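Local coordinates for protein putative nucleoside-diphosphate-sugar epimerase (Staphylococcus aureus subsp. aureus, PDB 3E48) that is of uncharacterised function but probably binds NAD(P) through a Rossmann-type domain and may act as a nucleoside-diphosphate-sugar epimerase or related enzyme, at residues G132-M144 / I184-S198. Numbering follows the deposited sequence.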
loop_
_atom_site.group_PDB
_atom_site.type_symbol
_atom_site.label_atom_id
_atom_site.label_comp_id
_atom_site.label_asym_id
_atom_site.label_seq_id
_atom_site.Cartn_x
_atom_site.Cartn_y
_atom_site.Cartn_z
ATOM N N GLY B 132 1.626 -15.931 2.589
ATOM C CA GLY B 132 2.301 -17.195 2.356
ATOM C C GLY B 132 1.608 -18.022 1.289
ATOM O O GLY B 132 2.039 -19.129 0.965
ATOM N N ILE B 133 0.526 -17.485 0.739
ATOM C CA ILE B 133 -0.228 -18.162 -0.308
ATOM C C ILE B 133 0.374 -17.763 -1.653
ATOM O O ILE B 133 0.735 -16.603 -1.847
ATOM C CB ILE B 133 -1.707 -17.732 -0.266
ATOM C CG1 ILE B 133 -2.262 -17.969 1.139
ATOM C CG2 ILE B 133 -2.510 -18.492 -1.315
ATOM C CD1 ILE B 133 -3.664 -17.443 1.347
ATOM N N ASP B 134 0.503 -18.720 -2.568
ATOM C CA ASP B 134 1.051 -18.420 -3.885
ATOM C C ASP B 134 0.086 -17.450 -4.565
ATOM O O ASP B 134 -1.129 -17.613 -4.473
ATOM C CB ASP B 134 1.168 -19.688 -4.744
ATOM C CG ASP B 134 2.231 -20.651 -4.242
ATOM O OD1 ASP B 134 3.170 -20.212 -3.540
ATOM O OD2 ASP B 134 2.136 -21.855 -4.572
ATOM N N TYR B 135 0.615 -16.437 -5.243
ATOM C CA TYR B 135 -0.260 -15.491 -5.914
ATOM C C TYR B 135 0.383 -14.828 -7.125
ATOM O O TYR B 135 1.606 -14.815 -7.278
ATOM C CB TYR B 135 -0.759 -14.409 -4.934
ATOM C CG TYR B 135 0.305 -13.434 -4.476
ATOM C CD1 TYR B 135 1.260 -13.804 -3.528
ATOM C CD2 TYR B 135 0.370 -12.147 -5.012
ATOM C CE1 TYR B 135 2.258 -12.910 -3.129
ATOM C CE2 TYR B 135 1.358 -11.252 -4.620
ATOM C CZ TYR B 135 2.298 -11.639 -3.683
ATOM O OH TYR B 135 3.289 -10.754 -3.318
ATOM N N THR B 136 -0.474 -14.284 -7.980
ATOM C CA THR B 136 -0.067 -13.592 -9.197
ATOM C C THR B 136 -0.767 -12.250 -9.104
ATOM O O THR B 136 -1.993 -12.193 -9.026
ATOM C CB THR B 136 -0.555 -14.357 -10.449
ATOM O OG1 THR B 136 -0.018 -15.687 -10.427
ATOM C CG2 THR B 136 -0.100 -13.662 -11.724
ATOM N N TYR B 137 0.009 -11.173 -9.080
ATOM C CA TYR B 137 -0.568 -9.842 -8.967
ATOM C C TYR B 137 -0.590 -9.178 -10.341
ATOM O O TYR B 137 0.454 -8.904 -10.939
ATOM C CB TYR B 137 0.237 -9.018 -7.956
ATOM C CG TYR B 137 -0.524 -7.841 -7.399
ATOM C CD1 TYR B 137 -0.524 -6.612 -8.054
ATOM C CD2 TYR B 137 -1.302 -7.975 -6.247
ATOM C CE1 TYR B 137 -1.287 -5.541 -7.579
ATOM C CE2 TYR B 137 -2.068 -6.911 -5.765
ATOM C CZ TYR B 137 -2.055 -5.701 -6.439
ATOM O OH TYR B 137 -2.814 -4.648 -5.985
ATOM N N VAL B 138 -1.797 -8.945 -10.843
ATOM C CA VAL B 138 -1.986 -8.349 -12.159
ATOM C C VAL B 138 -2.455 -6.911 -12.034
ATOM O O VAL B 138 -3.547 -6.657 -11.546
ATOM C CB VAL B 138 -3.038 -9.144 -12.964
ATOM C CG1 VAL B 138 -3.187 -8.555 -14.362
ATOM C CG2 VAL B 138 -2.638 -10.609 -13.026
ATOM N N ARG B 139 -1.636 -5.961 -12.468
ATOM C CA ARG B 139 -2.031 -4.562 -12.385
ATOM C C ARG B 139 -2.565 -4.119 -13.743
ATOM O O ARG B 139 -1.992 -4.455 -14.777
ATOM C CB ARG B 139 -0.833 -3.710 -11.948
ATOM C CG ARG B 139 -0.404 -4.015 -10.512
ATOM C CD ARG B 139 0.985 -3.480 -10.159
ATOM N NE ARG B 139 1.036 -2.022 -10.118
ATOM C CZ ARG B 139 1.642 -1.270 -11.030
ATOM N NH1 ARG B 139 2.252 -1.839 -12.063
ATOM N NH2 ARG B 139 1.638 0.051 -10.908
HETATM N N MSE B 140 -3.675 -3.392 -13.744
HETATM C CA MSE B 140 -4.250 -2.935 -15.001
HETATM C C MSE B 140 -4.218 -1.418 -15.143
HETATM O O MSE B 140 -4.259 -0.687 -14.145
HETATM C CB MSE B 140 -5.694 -3.438 -15.133
HETATM C CG MSE B 140 -6.660 -2.839 -14.129
HETATM SE SE MSE B 140 -8.409 -3.697 -14.148
HETATM C CE MSE B 140 -8.719 -3.707 -12.245
ATOM N N ALA B 141 -4.133 -0.952 -16.389
ATOM C CA ALA B 141 -4.129 0.478 -16.685
ATOM C C ALA B 141 -5.582 0.962 -16.666
ATOM O O ALA B 141 -6.477 0.199 -16.304
ATOM C CB ALA B 141 -3.486 0.731 -18.051
HETATM N N MSE B 142 -5.818 2.214 -17.054
HETATM C CA MSE B 142 -7.165 2.796 -17.036
HETATM C C MSE B 142 -8.095 2.329 -18.164
HETATM O O MSE B 142 -7.717 2.334 -19.330
HETATM C CB MSE B 142 -7.065 4.329 -17.057
HETATM C CG MSE B 142 -8.378 5.048 -16.761
HETATM SE SE MSE B 142 -8.218 6.986 -16.808
HETATM C CE MSE B 142 -7.075 7.249 -15.264
ATOM N N TYR B 143 -9.321 1.940 -17.815
ATOM C CA TYR B 143 -10.281 1.481 -18.822
ATOM C C TYR B 143 -10.586 2.520 -19.898
ATOM O O TYR B 143 -10.829 3.689 -19.594
ATOM C CB TYR B 143 -11.624 1.109 -18.187
ATOM C CG TYR B 143 -11.594 0.043 -17.125
ATOM C CD1 TYR B 143 -10.976 -1.186 -17.351
ATOM C CD2 TYR B 143 -12.248 0.242 -15.908
ATOM C CE1 TYR B 143 -11.014 -2.195 -16.393
ATOM C CE2 TYR B 143 -12.292 -0.758 -14.947
ATOM C CZ TYR B 143 -11.674 -1.972 -15.197
ATOM O OH TYR B 143 -11.727 -2.966 -14.252
HETATM N N MSE B 144 -10.607 2.083 -21.154
HETATM C CA MSE B 144 -10.949 2.978 -22.260
HETATM C C MSE B 144 -12.467 3.043 -22.372
HETATM O O MSE B 144 -13.028 4.063 -22.765
HETATM C CB MSE B 144 -10.439 2.432 -23.596
HETATM C CG MSE B 144 -8.992 2.689 -23.913
HETATM SE SE MSE B 144 -8.543 1.874 -25.610
HETATM C CE MSE B 144 -6.630 2.127 -25.502
ATOM N N ILE B 184 -3.194 -15.750 -18.633
ATOM C CA ILE B 184 -2.512 -16.138 -17.404
ATOM C C ILE B 184 -3.167 -17.387 -16.820
ATOM O O ILE B 184 -2.484 -18.348 -16.470
ATOM C CB ILE B 184 -2.558 -15.004 -16.363
ATOM C CG1 ILE B 184 -1.782 -13.797 -16.900
ATOM C CG2 ILE B 184 -1.979 -15.482 -15.033
ATOM C CD1 ILE B 184 -1.847 -12.571 -16.012
ATOM N N ILE B 185 -4.494 -17.368 -16.734
ATOM C CA ILE B 185 -5.250 -18.492 -16.192
ATOM C C ILE B 185 -4.948 -19.797 -16.925
ATOM O O ILE B 185 -4.706 -20.829 -16.298
ATOM C CB ILE B 185 -6.782 -18.222 -16.265
ATOM C CG1 ILE B 185 -7.155 -17.076 -15.322
ATOM C CG2 ILE B 185 -7.559 -19.482 -15.880
ATOM C CD1 ILE B 185 -8.610 -16.633 -15.431
ATOM N N LYS B 186 -4.950 -19.737 -18.254
ATOM C CA LYS B 186 -4.709 -20.913 -19.089
ATOM C C LYS B 186 -3.297 -21.493 -19.020
ATOM O O LYS B 186 -3.095 -22.663 -19.346
ATOM C CB LYS B 186 -5.055 -20.591 -20.546
ATOM C CG LYS B 186 -6.548 -20.399 -20.796
ATOM C CD LYS B 186 -6.830 -19.946 -22.218
ATOM C CE LYS B 186 -6.442 -20.999 -23.244
ATOM N NZ LYS B 186 -6.653 -20.489 -24.628
ATOM N N ASN B 187 -2.322 -20.690 -18.603
ATOM C CA ASN B 187 -0.948 -21.171 -18.514
ATOM C C ASN B 187 -0.324 -20.953 -17.138
ATOM O O ASN B 187 0.225 -19.887 -16.857
ATOM C CB ASN B 187 -0.081 -20.500 -19.581
ATOM C CG ASN B 187 1.357 -20.976 -19.537
ATOM O OD1 ASN B 187 1.673 -21.967 -18.873
ATOM N ND2 ASN B 187 2.236 -20.284 -20.251
ATOM N N PRO B 188 -0.377 -21.978 -16.272
ATOM C CA PRO B 188 0.175 -21.918 -14.912
ATOM C C PRO B 188 1.655 -21.550 -14.821
ATOM O O PRO B 188 2.148 -21.204 -13.745
ATOM C CB PRO B 188 -0.115 -23.313 -14.356
ATOM C CG PRO B 188 -0.071 -24.174 -15.580
ATOM C CD PRO B 188 -0.848 -23.340 -16.582
ATOM N N ASP B 189 2.364 -21.623 -15.942
ATOM C CA ASP B 189 3.779 -21.268 -15.948
ATOM C C ASP B 189 3.967 -19.765 -15.806
ATOM O O ASP B 189 5.062 -19.297 -15.512
ATOM C CB ASP B 189 4.447 -21.756 -17.233
ATOM C CG ASP B 189 5.008 -23.152 -17.095
ATOM O OD1 ASP B 189 4.273 -24.050 -16.636
ATOM O OD2 ASP B 189 6.189 -23.353 -17.445
ATOM N N THR B 190 2.887 -19.014 -16.003
ATOM C CA THR B 190 2.934 -17.560 -15.890
ATOM C C THR B 190 2.604 -17.106 -14.467
ATOM O O THR B 190 2.754 -15.937 -14.135
ATOM C CB THR B 190 1.919 -16.885 -16.836
ATOM O OG1 THR B 190 0.588 -17.249 -16.443
ATOM C CG2 THR B 190 2.159 -17.312 -18.275
ATOM N N TRP B 191 2.156 -18.036 -13.632
ATOM C CA TRP B 191 1.781 -17.721 -12.261
ATOM C C TRP B 191 2.954 -17.344 -11.354
ATOM O O TRP B 191 4.101 -17.709 -11.618
ATOM C CB TRP B 191 1.027 -18.909 -11.649
ATOM C CG TRP B 191 -0.250 -19.267 -12.358
ATOM C CD1 TRP B 191 -0.732 -18.727 -13.519
ATOM C CD2 TRP B 191 -1.222 -20.233 -11.934
ATOM N NE1 TRP B 191 -1.943 -19.295 -13.840
ATOM C CE2 TRP B 191 -2.266 -20.223 -12.883
ATOM C CE3 TRP B 191 -1.308 -21.108 -10.841
ATOM C CZ2 TRP B 191 -3.388 -21.052 -12.773
ATOM C CZ3 TRP B 191 -2.422 -21.932 -10.730
ATOM C CH2 TRP B 191 -3.446 -21.898 -11.692
ATOM N N GLY B 192 2.653 -16.601 -10.289
ATOM C CA GLY B 192 3.676 -16.213 -9.329
ATOM C C GLY B 192 4.491 -14.990 -9.694
ATOM O O GLY B 192 5.464 -14.657 -9.018
ATOM N N LYS B 193 4.097 -14.315 -10.763
ATOM C CA LYS B 193 4.811 -13.130 -11.195
ATOM C C LYS B 193 3.903 -11.904 -11.109
ATOM O O LYS B 193 2.687 -12.025 -10.954
ATOM C CB LYS B 193 5.312 -13.321 -12.627
ATOM C CG LYS B 193 6.404 -12.349 -13.016
ATOM C CD LYS B 193 7.661 -12.590 -12.195
ATOM C CE LYS B 193 8.411 -11.292 -11.958
ATOM N NZ LYS B 193 7.587 -10.357 -11.135
ATOM N N ARG B 194 4.508 -10.723 -11.196
ATOM C CA ARG B 194 3.773 -9.466 -11.137
ATOM C C ARG B 194 3.657 -8.958 -12.569
ATOM O O ARG B 194 4.654 -8.886 -13.287
ATOM C CB ARG B 194 4.541 -8.460 -10.274
ATOM C CG ARG B 194 3.724 -7.269 -9.800
ATOM C CD ARG B 194 4.560 -6.385 -8.869
ATOM N NE ARG B 194 3.793 -5.284 -8.290
ATOM C CZ ARG B 194 2.945 -5.407 -7.272
ATOM N NH1 ARG B 194 2.298 -4.344 -6.820
ATOM N NH2 ARG B 194 2.753 -6.586 -6.695
ATOM N N TYR B 195 2.443 -8.618 -12.987
ATOM C CA TYR B 195 2.204 -8.144 -14.343
ATOM C C TYR B 195 1.530 -6.784 -14.407
ATOM O O TYR B 195 0.828 -6.371 -13.483
ATOM C CB TYR B 195 1.313 -9.138 -15.099
ATOM C CG TYR B 195 1.929 -10.498 -15.315
ATOM C CD1 TYR B 195 2.923 -10.689 -16.275
ATOM C CD2 TYR B 195 1.537 -11.592 -14.544
ATOM C CE1 TYR B 195 3.513 -11.939 -16.462
ATOM C CE2 TYR B 195 2.123 -12.842 -14.719
ATOM C CZ TYR B 195 3.113 -13.008 -15.681
ATOM O OH TYR B 195 3.717 -14.236 -15.850
ATOM N N LEU B 196 1.755 -6.090 -15.516
ATOM C CA LEU B 196 1.109 -4.808 -15.769
ATOM C C LEU B 196 0.502 -4.942 -17.157
ATOM O O LEU B 196 1.214 -5.174 -18.126
ATOM C CB LEU B 196 2.112 -3.650 -15.771
ATOM C CG LEU B 196 1.550 -2.321 -16.295
ATOM C CD1 LEU B 196 0.380 -1.828 -15.436
ATOM C CD2 LEU B 196 2.674 -1.295 -16.309
ATOM N N LEU B 197 -0.817 -4.830 -17.245
ATOM C CA LEU B 197 -1.485 -4.912 -18.532
ATOM C C LEU B 197 -1.741 -3.476 -18.971
ATOM O O LEU B 197 -2.649 -2.808 -18.472
ATOM C CB LEU B 197 -2.797 -5.696 -18.403
ATOM C CG LEU B 197 -2.621 -7.160 -17.971
ATOM C CD1 LEU B 197 -3.978 -7.856 -17.899
ATOM C CD2 LEU B 197 -1.716 -7.878 -18.968
ATOM N N SER B 198 -0.906 -3.001 -19.890
ATOM C CA SER B 198 -1.008 -1.637 -20.395
ATOM C C SER B 198 -1.385 -1.615 -21.875
ATOM O O SER B 198 -1.165 -2.589 -22.597
ATOM C CB SER B 198 0.323 -0.905 -20.185
ATOM O OG SER B 198 1.381 -1.544 -20.889
HETATM O O HOH W 1 4.548 -13.966 -6.064
HETATM O O HOH W 2 3.205 -4.553 -12.410
#
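Arg139 pairs with Leu196 where strands 134-140 and 194-197 run parallel, their axes 4.6 Å apart and inclined by 20°. The ladder passes from Tyr195 N to Tyr137 O (2.9 Å), from Arg139 N to Tyr195 O (2.7 Å) and from Leu197 N to Arg139 O (2.8 Å); a more bent bond joins Ala141 N to Leu197 O. On one face of the sheet, the Arg194 guanidinium lies flat on the Tyr137 ring, planes 8° apart, with NH2 3.5 Å from CD1 of Tyr137. An extended chain carries it there alongside the tyrosine, and Ser125 of helix 118-131 accepts from NH2. Arg139 CD meets the same guanidinium, while the Arg139 head group turns to Asp109 and Gln257, which probably eases the proximity of two positive charges. The pair belongs to the largely parallel, mixed sheet of a Rossmann-like fold, in which helix 174-186 leads through a connection with a short 3-10 segment at 188-190 into strand 194-197. On the opposite face, Val138 CG2 meets Ile184 CD1 of that helix, and its CG1 meets Leu197 CD1, each at 3.7 Å. Thr136 CG2, anti to the backbone N, meets the edge of the Tyr195 ring, whose hydroxyl donates in plane to a lone pair of Thr190 O (2.6 Å).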